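Allophycocyanin beta-18 subunit apoprotein (Chroococcidiopsis thermalis PCC 7203, PDB 6HRK) binds biliverdin IX alpha and serves as a far-red fluorescent biliprotein derived from a cyanobacterial allophycocyanin subunit. Local coordinates at residues V21-E32 against R99-V108; M62-A72 against F122-I130. The protein carries 18 engineered substitutions. All blocks are in the same frame, centred on the assembly; numbering follows the deposited sequence.

Contact 1: V21-E32 against R99-V108; sequences VVKTAVSQLFQE and RSIQLMKKIV. Engineered in segment 21-32: Val21 (natural residue Ile), Gln28 (natural residue Leu). Engineered in segment 99-108: Lys106 (natural residue Asn).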
loop_
_atom_site.group_PDB
_atom_site.type_symbol
_atom_site.label_atom_id
_atom_site.label_comp_id
_atom_site.label_asym_id
_atom_site.label_seq_id
_atom_site.Cartn_x
_atom_site.Cartn_y
_atom_site.Cartn_z
ATOM N N VAL A 21 10.295 -1.784 -1.504
ATOM C CA VAL A 21 9.116 -1.012 -1.941
ATOM C C VAL A 21 8.472 -0.263 -0.767
ATOM O O VAL A 21 8.076 0.893 -0.920
ATOM C CB VAL A 21 8.068 -1.910 -2.663
ATOM C CG1 VAL A 21 6.713 -1.219 -2.804
ATOM C CG2 VAL A 21 8.582 -2.330 -4.035
ATOM N N VAL A 22 8.376 -0.925 0.388
ATOM C CA VAL A 22 7.850 -0.304 1.608
ATOM C C VAL A 22 8.806 0.801 2.055
ATOM O O VAL A 22 8.424 1.969 2.082
ATOM C CB VAL A 22 7.624 -1.336 2.746
ATOM C CG1 VAL A 22 7.262 -0.648 4.061
ATOM C CG2 VAL A 22 6.529 -2.328 2.364
ATOM N N LYS A 23 10.049 0.429 2.361
ATOM C CA LYS A 23 11.081 1.382 2.824
ATOM C C LYS A 23 11.253 2.604 1.911
ATOM O O LYS A 23 11.476 3.714 2.398
ATOM C CB LYS A 23 12.437 0.676 3.033
ATOM C CG LYS A 23 12.691 0.183 4.458
ATOM C CD LYS A 23 11.632 -0.789 4.965
ATOM C CE LYS A 23 11.885 -1.192 6.412
ATOM N NZ LYS A 23 11.698 -0.070 7.380
ATOM N N THR A 24 11.147 2.393 0.600
ATOM C CA THR A 24 11.179 3.480 -0.383
ATOM C C THR A 24 9.913 4.342 -0.308
ATOM O O THR A 24 9.990 5.570 -0.404
ATOM C CB THR A 24 11.333 2.932 -1.822
ATOM O OG1 THR A 24 12.457 2.045 -1.885
ATOM C CG2 THR A 24 11.528 4.065 -2.832
ATOM N N ALA A 25 8.757 3.694 -0.148
ATOM C CA ALA A 25 7.470 4.392 -0.032
ATOM C C ALA A 25 7.336 5.217 1.250
ATOM O O ALA A 25 6.802 6.328 1.207
ATOM C CB ALA A 25 6.314 3.406 -0.138
ATOM N N VAL A 26 7.821 4.687 2.378
ATOM C CA VAL A 26 7.682 5.382 3.673
ATOM C C VAL A 26 8.623 6.590 3.716
ATOM O O VAL A 26 8.286 7.620 4.300
ATOM C CB VAL A 26 7.967 4.511 4.941
ATOM C CG1 VAL A 26 7.121 5.007 6.109
ATOM C CG2 VAL A 26 7.708 3.023 4.736
ATOM N N SER A 27 9.799 6.448 3.101
ATOM C CA SER A 27 10.776 7.534 3.005
ATOM C C SER A 27 10.202 8.763 2.289
ATOM O O SER A 27 10.328 9.886 2.787
ATOM C CB SER A 27 12.044 7.050 2.291
ATOM O OG SER A 27 13.046 8.052 2.276
ATOM N N GLN A 28 9.567 8.545 1.136
ATOM C CA GLN A 28 8.944 9.646 0.379
ATOM C C GLN A 28 7.650 10.140 1.040
ATOM O O GLN A 28 7.285 11.303 0.876
ATOM C CB GLN A 28 8.682 9.257 -1.085
ATOM C CG GLN A 28 8.730 10.453 -2.029
ATOM C CD GLN A 28 8.220 10.145 -3.423
ATOM O OE1 GLN A 28 7.028 10.279 -3.702
ATOM N NE2 GLN A 28 9.125 9.758 -4.314
ATOM N N LEU A 29 6.965 9.258 1.772
ATOM C CA LEU A 29 5.780 9.635 2.557
ATOM C C LEU A 29 6.114 10.678 3.629
ATOM O O LEU A 29 5.381 11.658 3.785
ATOM C CB LEU A 29 5.141 8.398 3.207
ATOM C CG LEU A 29 3.813 8.572 3.959
ATOM C CD1 LEU A 29 2.675 8.857 2.992
ATOM C CD2 LEU A 29 3.507 7.343 4.801
ATOM N N PHE A 30 7.216 10.469 4.353
ATOM C CA PHE A 30 7.647 11.400 5.409
ATOM C C PHE A 30 8.164 12.743 4.887
ATOM O O PHE A 30 8.192 13.709 5.642
ATOM C CB PHE A 30 8.727 10.777 6.310
ATOM C CG PHE A 30 8.288 9.540 7.058
ATOM C CD1 PHE A 30 7.018 9.438 7.633
ATOM C CD2 PHE A 30 9.174 8.482 7.225
ATOM C CE1 PHE A 30 6.641 8.296 8.325
ATOM C CE2 PHE A 30 8.802 7.342 7.917
ATOM C CZ PHE A 30 7.536 7.249 8.473
ATOM N N GLN A 31 8.602 12.801 3.628
ATOM C CA GLN A 31 8.914 14.086 2.979
ATOM C C GLN A 31 7.649 14.924 2.796
ATOM O O GLN A 31 7.618 16.105 3.140
ATOM C CB GLN A 31 9.589 13.891 1.611
ATOM C CG GLN A 31 11.109 13.881 1.640
ATOM C CD GLN A 31 11.709 14.141 0.266
ATOM O OE1 GLN A 31 11.381 13.457 -0.706
ATOM N NE2 GLN A 31 12.587 15.136 0.180
ATOM N N GLU A 32 6.615 14.291 2.250
ATOM C CA GLU A 32 5.355 14.968 1.927
ATOM C C GLU A 32 4.466 15.149 3.157
ATOM O O GLU A 32 3.713 16.124 3.231
ATOM C CB GLU A 32 4.607 14.195 0.840
ATOM C CG GLU A 32 5.402 14.026 -0.449
ATOM C CD GLU A 32 4.725 13.108 -1.441
ATOM O OE1 GLU A 32 3.495 13.203 -1.597
ATOM O OE2 GLU A 32 5.422 12.292 -2.078
ATOM N N ARG A 99 -2.092 7.830 0.509
ATOM C CA ARG A 99 -0.861 8.184 -0.220
ATOM C C ARG A 99 0.159 7.053 -0.180
ATOM O O ARG A 99 0.706 6.692 -1.215
ATOM C CB ARG A 99 -0.232 9.466 0.345
ATOM C CG ARG A 99 1.158 9.820 -0.197
ATOM C CD ARG A 99 1.163 10.929 -1.235
ATOM N NE ARG A 99 0.791 10.493 -2.586
ATOM C CZ ARG A 99 1.545 10.597 -3.690
ATOM N NH1 ARG A 99 2.767 11.135 -3.671
ATOM N NH2 ARG A 99 1.062 10.158 -4.852
ATOM N N SER A 100 0.412 6.510 1.010
ATOM C CA SER A 100 1.407 5.439 1.181
ATOM C C SER A 100 1.140 4.241 0.266
ATOM O O SER A 100 2.073 3.673 -0.303
ATOM C CB SER A 100 1.475 4.988 2.645
ATOM O OG SER A 100 0.230 4.492 3.099
ATOM N N ILE A 101 -0.136 3.884 0.119
ATOM C CA ILE A 101 -0.567 2.823 -0.798
ATOM C C ILE A 101 -0.332 3.256 -2.250
ATOM O O ILE A 101 0.242 2.504 -3.037
ATOM C CB ILE A 101 -2.050 2.437 -0.553
ATOM C CG1 ILE A 101 -2.198 1.776 0.825
ATOM C CG2 ILE A 101 -2.573 1.490 -1.630
ATOM C CD1 ILE A 101 -3.598 1.847 1.396
ATOM N N GLN A 102 -0.755 4.472 -2.588
ATOM C CA GLN A 102 -0.575 5.005 -3.943
ATOM C C GLN A 102 0.902 5.227 -4.306
ATOM O O GLN A 102 1.266 5.158 -5.480
ATOM C CB GLN A 102 -1.369 6.308 -4.130
ATOM C CG GLN A 102 -2.887 6.180 -4.000
ATOM C CD GLN A 102 -3.558 5.588 -5.229
ATOM O OE1 GLN A 102 -2.973 4.775 -5.944
ATOM N NE2 GLN A 102 -4.803 5.990 -5.473
ATOM N N LEU A 103 1.739 5.501 -3.304
ATOM C CA LEU A 103 3.193 5.559 -3.486
ATOM C C LEU A 103 3.743 4.174 -3.794
ATOM O O LEU A 103 4.521 4.013 -4.735
ATOM C CB LEU A 103 3.892 6.119 -2.240
ATOM C CG LEU A 103 3.791 7.629 -2.009
ATOM C CD1 LEU A 103 4.174 7.971 -0.578
ATOM C CD2 LEU A 103 4.658 8.399 -2.996
ATOM N N MET A 104 3.333 3.186 -2.994
ATOM C CA MET A 104 3.710 1.780 -3.210
ATOM C C MET A 104 3.267 1.257 -4.577
ATOM O O MET A 104 3.961 0.430 -5.165
ATOM C CB MET A 104 3.172 0.875 -2.087
ATOM C CG MET A 104 3.984 0.940 -0.799
ATOM S SD MET A 104 3.508 -0.273 0.454
ATOM C CE MET A 104 1.802 0.183 0.750
ATOM N N LYS A 105 2.127 1.738 -5.081
ATOM C CA LYS A 105 1.725 1.477 -6.473
ATOM C C LYS A 105 2.803 1.986 -7.434
ATOM O O LYS A 105 3.267 1.243 -8.297
ATOM C CB LYS A 105 0.383 2.144 -6.803
ATOM C CG LYS A 105 -0.120 1.894 -8.221
ATOM C CD LYS A 105 -1.505 2.477 -8.452
ATOM C CE LYS A 105 -1.473 3.984 -8.640
ATOM N NZ LYS A 105 -2.840 4.532 -8.866
ATOM N N LYS A 106 3.188 3.249 -7.260
ATOM C CA LYS A 106 4.198 3.899 -8.102
ATOM C C LYS A 106 5.551 3.188 -8.081
ATOM O O LYS A 106 6.176 3.036 -9.130
ATOM C CB LYS A 106 4.384 5.363 -7.685
ATOM N N ILE A 107 5.991 2.747 -6.902
ATOM C CA ILE A 107 7.284 2.051 -6.771
ATOM C C ILE A 107 7.232 0.683 -7.467
ATOM O O ILE A 107 8.209 0.275 -8.100
ATOM C CB ILE A 107 7.745 1.883 -5.293
ATOM C CG1 ILE A 107 7.742 3.221 -4.528
ATOM C CG2 ILE A 107 9.141 1.266 -5.225
ATOM C CD1 ILE A 107 8.343 4.398 -5.273
ATOM N N VAL A 108 6.100 -0.013 -7.348
ATOM C CA VAL A 108 5.883 -1.290 -8.044
ATOM C C VAL A 108 5.854 -1.093 -9.564
ATOM O O VAL A 108 6.458 -1.876 -10.295
ATOM C CB VAL A 108 4.596 -2.007 -7.547
ATOM C CG1 VAL A 108 4.217 -3.186 -8.442
ATOM C CG2 VAL A 108 4.785 -2.491 -6.117
#
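Leu103 is the knob of a knobs-into-holes contact: it projects from helix 94-115 into a hole on helix 18-32 formed by Ala25, Gln28, Leu29 and Glu32. Its CD1 reaches the backbone of the other helix and lies 3.6 Å from Ala25 O. CD2 turns to Gln28, an engineered residue. The two segment axes come within 8.9 Å of each other at 128°, closer to antiparallel than parallel. At this crossing Ala25 CB rests 3.5 Å from Met104 CG. This is one of the helix pairs of the globin-like phycobilisome protein fold. It also reaches the chromophore site, because Ser100 touches the biliverdin. Ser100 OG bonds to Thr97 O in its own helix, and Ser100 CB stands 3.8 Å from Leu29 CD2. The other branch of Leu29, CD1, lies 3.7 Å from Arg99 CG. Leu29 has CG anti to N (chi1 -174°), which brings both methyls to the other helix. Further along, engineered Val21 places CG2 3.8 Å from Ile107 CG2, and its CG1 faces Met104 and Val108. At the other end a salt bridge joins Arg99 NH1 to Glu32 OE1 at 3.0 Å. It uses the syn lone pair of OE1, but OE1 sits off the guanidinium plane and the bond is bent. A weak bond runs from Arg99 NH1 to Glu32 OE2. The carboxylate and guanidinium planes are 47° apart, so the two groups are not coplanar. With an alanine here instead of Arg99, Glu32 would probably lose its countercharge across the contact and Leu29 CD1 part of its cover.

Contact 2: M62-A72 against F122-I130; sequences MCSYAIVAGGA and FVDEPFDYI. Engineered in segment 62-72: Met62 (natural residue Tyr), Gly71 (natural residue Asp). Engineered in segment 122-130: Ile130 (natural residue Val).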
loop_
_atom_site.group_PDB
_atom_site.type_symbol
_atom_site.label_atom_id
_atom_site.label_comp_id
_atom_site.label_asym_id
_atom_site.label_seq_id
_atom_site.Cartn_x
_atom_site.Cartn_y
_atom_site.Cartn_z
ATOM N N MET A 62 -1.890 -7.518 0.497
ATOM C CA MET A 62 -3.259 -7.634 -0.018
ATOM C C MET A 62 -3.341 -7.360 -1.516
ATOM O O MET A 62 -4.076 -8.047 -2.230
ATOM C CB MET A 62 -4.188 -6.660 0.712
ATOM C CG MET A 62 -4.650 -7.122 2.082
ATOM S SD MET A 62 -5.508 -5.791 2.944
ATOM C CE MET A 62 -6.533 -6.717 4.084
ATOM N N CYS A 63 -2.599 -6.350 -1.974
ATOM C CA CYS A 63 -2.569 -5.975 -3.393
ATOM C C CYS A 63 -1.951 -7.058 -4.284
ATOM O O CYS A 63 -2.468 -7.327 -5.372
ATOM C CB CYS A 63 -1.835 -4.638 -3.599
ATOM S SG CYS A 63 -2.686 -3.188 -2.923
ATOM N N SER A 64 -0.858 -7.673 -3.831
ATOM C CA SER A 64 -0.209 -8.764 -4.576
ATOM C C SER A 64 -1.151 -9.948 -4.776
ATOM O O SER A 64 -1.306 -10.442 -5.897
ATOM C CB SER A 64 1.047 -9.244 -3.853
ATOM O OG SER A 64 1.984 -8.199 -3.694
ATOM N N TYR A 65 -1.764 -10.389 -3.678
ATOM C CA TYR A 65 -2.773 -11.456 -3.700
ATOM C C TYR A 65 -3.971 -11.091 -4.581
ATOM O O TYR A 65 -4.445 -11.922 -5.352
ATOM C CB TYR A 65 -3.243 -11.785 -2.271
ATOM C CG TYR A 65 -4.460 -12.683 -2.193
ATOM C CD1 TYR A 65 -4.498 -13.904 -2.866
ATOM C CD2 TYR A 65 -5.578 -12.312 -1.442
ATOM C CE1 TYR A 65 -5.617 -14.725 -2.800
ATOM C CE2 TYR A 65 -6.697 -13.128 -1.366
ATOM C CZ TYR A 65 -6.714 -14.331 -2.045
ATOM O OH TYR A 65 -7.822 -15.136 -1.965
ATOM N N ALA A 66 -4.448 -9.853 -4.459
ATOM C CA ALA A 66 -5.565 -9.363 -5.266
ATOM C C ALA A 66 -5.286 -9.443 -6.771
ATOM O O ALA A 66 -6.170 -9.823 -7.541
ATOM C CB ALA A 66 -5.918 -7.939 -4.870
ATOM N N ILE A 67 -4.063 -9.095 -7.176
ATOM C CA ILE A 67 -3.645 -9.183 -8.587
ATOM C C ILE A 67 -3.521 -10.644 -9.037
ATOM O O ILE A 67 -3.937 -10.978 -10.144
ATOM C CB ILE A 67 -2.318 -8.422 -8.849
ATOM C CG1 ILE A 67 -2.507 -6.915 -8.623
ATOM C CG2 ILE A 67 -1.812 -8.655 -10.274
ATOM C CD1 ILE A 67 -1.227 -6.179 -8.276
ATOM N N VAL A 68 -2.949 -11.498 -8.189
ATOM C CA VAL A 68 -2.832 -12.937 -8.481
ATOM C C VAL A 68 -4.203 -13.618 -8.518
ATOM O O VAL A 68 -4.454 -14.455 -9.385
ATOM C CB VAL A 68 -1.901 -13.654 -7.467
ATOM C CG1 VAL A 68 -1.977 -15.176 -7.596
ATOM C CG2 VAL A 68 -0.466 -13.193 -7.664
ATOM N N ALA A 69 -5.079 -13.250 -7.585
ATOM C CA ALA A 69 -6.409 -13.858 -7.479
ATOM C C ALA A 69 -7.363 -13.504 -8.630
ATOM O O ALA A 69 -8.354 -14.204 -8.834
ATOM C CB ALA A 69 -7.046 -13.497 -6.146
ATOM N N GLY A 70 -7.072 -12.423 -9.361
ATOM C CA GLY A 70 -7.889 -11.984 -10.495
ATOM C C GLY A 70 -8.471 -10.584 -10.353
ATOM O O GLY A 70 -8.950 -10.014 -11.337
ATOM N N GLY A 71 -8.441 -10.031 -9.141
ATOM C CA GLY A 71 -8.964 -8.687 -8.890
ATOM C C GLY A 71 -9.192 -8.396 -7.420
ATOM O O GLY A 71 -8.982 -9.258 -6.564
ATOM N N ALA A 72 -9.657 -7.179 -7.144
ATOM C CA ALA A 72 -9.854 -6.685 -5.778
ATOM C C ALA A 72 -11.146 -7.183 -5.115
ATOM O O ALA A 72 -11.353 -6.935 -3.925
ATOM C CB ALA A 72 -9.820 -5.166 -5.767
ATOM N N PHE A 122 -3.751 -3.219 -15.070
ATOM C CA PHE A 122 -4.372 -4.127 -14.075
ATOM C C PHE A 122 -3.770 -4.104 -12.657
ATOM O O PHE A 122 -4.474 -4.381 -11.685
ATOM C CB PHE A 122 -4.374 -5.577 -14.599
ATOM C CG PHE A 122 -3.002 -6.203 -14.695
ATOM C CD1 PHE A 122 -2.459 -6.896 -13.613
ATOM C CD2 PHE A 122 -2.259 -6.115 -15.869
ATOM C CE1 PHE A 122 -1.200 -7.475 -13.698
ATOM C CE2 PHE A 122 -1.000 -6.693 -15.960
ATOM C CZ PHE A 122 -0.468 -7.373 -14.873
ATOM N N VAL A 123 -2.474 -3.806 -12.556
ATOM C CA VAL A 123 -1.775 -3.675 -11.266
ATOM C C VAL A 123 -2.363 -2.582 -10.362
ATOM O O VAL A 123 -2.344 -2.729 -9.142
ATOM C CB VAL A 123 -0.247 -3.463 -11.488
ATOM C CG1 VAL A 123 0.472 -2.938 -10.245
ATOM C CG2 VAL A 123 0.380 -4.772 -11.936
ATOM N N ASP A 124 -2.882 -1.510 -10.960
ATOM C CA ASP A 124 -3.447 -0.376 -10.210
ATOM C C ASP A 124 -4.627 -0.759 -9.303
ATOM O O ASP A 124 -4.734 -0.267 -8.177
ATOM C CB ASP A 124 -3.907 0.729 -11.179
ATOM C CG ASP A 124 -2.755 1.367 -11.955
ATOM O OD1 ASP A 124 -1.652 0.780 -12.015
ATOM O OD2 ASP A 124 -2.963 2.464 -12.517
ATOM N N GLU A 125 -5.489 -1.641 -9.807
ATOM C CA GLU A 125 -6.801 -1.949 -9.204
ATOM C C GLU A 125 -6.869 -2.044 -7.660
ATOM O O GLU A 125 -7.600 -1.266 -7.042
ATOM C CB GLU A 125 -7.398 -3.203 -9.876
ATOM C CG GLU A 125 -8.521 -3.881 -9.107
ATOM C CD GLU A 125 -9.219 -4.964 -9.899
ATOM O OE1 GLU A 125 -8.681 -5.448 -10.918
ATOM O OE2 GLU A 125 -10.319 -5.342 -9.464
ATOM N N PRO A 126 -6.138 -2.996 -7.037
ATOM C CA PRO A 126 -6.241 -3.140 -5.576
ATOM C C PRO A 126 -5.563 -2.033 -4.756
ATOM O O PRO A 126 -5.855 -1.902 -3.566
ATOM C CB PRO A 126 -5.565 -4.484 -5.318
ATOM C CG PRO A 126 -4.562 -4.600 -6.405
ATOM C CD PRO A 126 -5.233 -4.010 -7.611
ATOM N N PHE A 127 -4.664 -1.267 -5.378
ATOM C CA PHE A 127 -4.070 -0.085 -4.743
ATOM C C PHE A 127 -5.096 1.041 -4.710
ATOM O O PHE A 127 -5.313 1.653 -3.665
ATOM C CB PHE A 127 -2.810 0.381 -5.484
ATOM C CG PHE A 127 -1.648 -0.568 -5.378
ATOM C CD1 PHE A 127 -1.510 -1.620 -6.270
ATOM C CD2 PHE A 127 -0.678 -0.396 -4.400
ATOM C CE1 PHE A 127 -0.435 -2.495 -6.185
ATOM C CE2 PHE A 127 0.401 -1.263 -4.306
ATOM C CZ PHE A 127 0.522 -2.316 -5.199
ATOM N N ASP A 128 -5.721 1.298 -5.860
ATOM C CA ASP A 128 -6.803 2.287 -5.973
ATOM C C ASP A 128 -8.084 1.888 -5.224
ATOM O O ASP A 128 -8.834 2.761 -4.784
ATOM C CB ASP A 128 -7.150 2.556 -7.447
ATOM C CG ASP A 128 -6.036 3.270 -8.205
ATOM O OD1 ASP A 128 -5.229 3.999 -7.589
ATOM O OD2 ASP A 128 -5.982 3.114 -9.442
ATOM N N TYR A 129 -8.342 0.587 -5.097
ATOM C CA TYR A 129 -9.530 0.100 -4.390
ATOM C C TYR A 129 -9.387 0.273 -2.879
ATOM O O TYR A 129 -10.263 0.853 -2.231
ATOM C CB TYR A 129 -9.808 -1.369 -4.725
ATOM C CG TYR A 129 -11.009 -1.934 -3.998
ATOM C CD1 TYR A 129 -12.294 -1.475 -4.278
ATOM C CD2 TYR A 129 -10.860 -2.917 -3.018
ATOM C CE1 TYR A 129 -13.399 -1.985 -3.609
ATOM C CE2 TYR A 129 -11.958 -3.435 -2.347
ATOM C CZ TYR A 129 -13.224 -2.966 -2.644
ATOM O OH TYR A 129 -14.312 -3.478 -1.977
ATOM N N ILE A 130 -8.282 -0.229 -2.330
ATOM C CA ILE A 130 -7.987 -0.098 -0.896
ATOM C C ILE A 130 -7.847 1.382 -0.507
ATOM O O ILE A 130 -8.343 1.789 0.543
ATOM C CB ILE A 130 -6.724 -0.909 -0.489
ATOM C CG1 ILE A 130 -6.991 -2.416 -0.632
ATOM C CG2 ILE A 130 -6.307 -0.606 0.950
ATOM C CD1 ILE A 130 -5.749 -3.282 -0.580
#
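Phe122 turns its ring edge to Ile67, with CE1 3.7 Å from Ile67 CG2. The next residue, Val123, meets the other branch of the same isoleucine: its carbonyl O lies 3.7 Å from Ile67 CD1. Glu125 reaches across to the chain just past helix 46-69. With CG anti to the backbone N (chi1 163°) and the chain extended beyond it, the carboxylate reaches Ala72 N. Ala72 N gives its hydrogen to Glu125 OE2 at 3.0 Å. The bond is essentially straight (179°), but it arrives from well above the carboxylate plane. Helix 46-69 has ended by here, and Gly70, with positive phi, turns the chain through engineered Gly71 to Ala72. One carboxylate near the N-terminal end of helix 125-134 so bonds to the chain leaving helix 46-69, another helix of the globin-like fold. Pro126 lays its ring on the helix itself: CB is 3.5 Å from Ala66 CB, and CG touches Ile67 CG1. Phe127 presents a ring face to Cys63 in a sulfur-aromatic contact. Cys63 SG stands 3.6 Å from the ring centroid of Phe127, only 7° off its normal. Tyr129 packs CD2 3.7 Å from Ala72 CB, while its hydroxyl bonds to Glu77. Engineered Ile130 sets its CD1 3.9 Å from Cys63 SG and also touches CB of engineered Met62, whose side chain contacts the biliverdin.

How the contacts relate
The centres of contacts 1 and 2 are about 17 Å apart, on opposite sides of the chain's centre. Their segments alternate along the chain: 21-32, 62-72, 99-108, 122-130. Helix 18-32 is followed by helix 46-69, and helix 94-115 by helix 125-134. The contacts meet where the last two of these helices touch. There Asp128 in 122-130 forms a salt bridge with Lys105 and probably takes a hydrogen bond from Gln102, both in 99-108. Phe127 also packs on Ile101 and Lys105. Helices 94-115 and 125-134 thus link the two contacts within one globin-like, all-helical fold; helices 18-32 and 46-69 also touch, through Ala25 and Met56. Each contact supplies one residue to the biliverdin pocket, Ser100 and Met62.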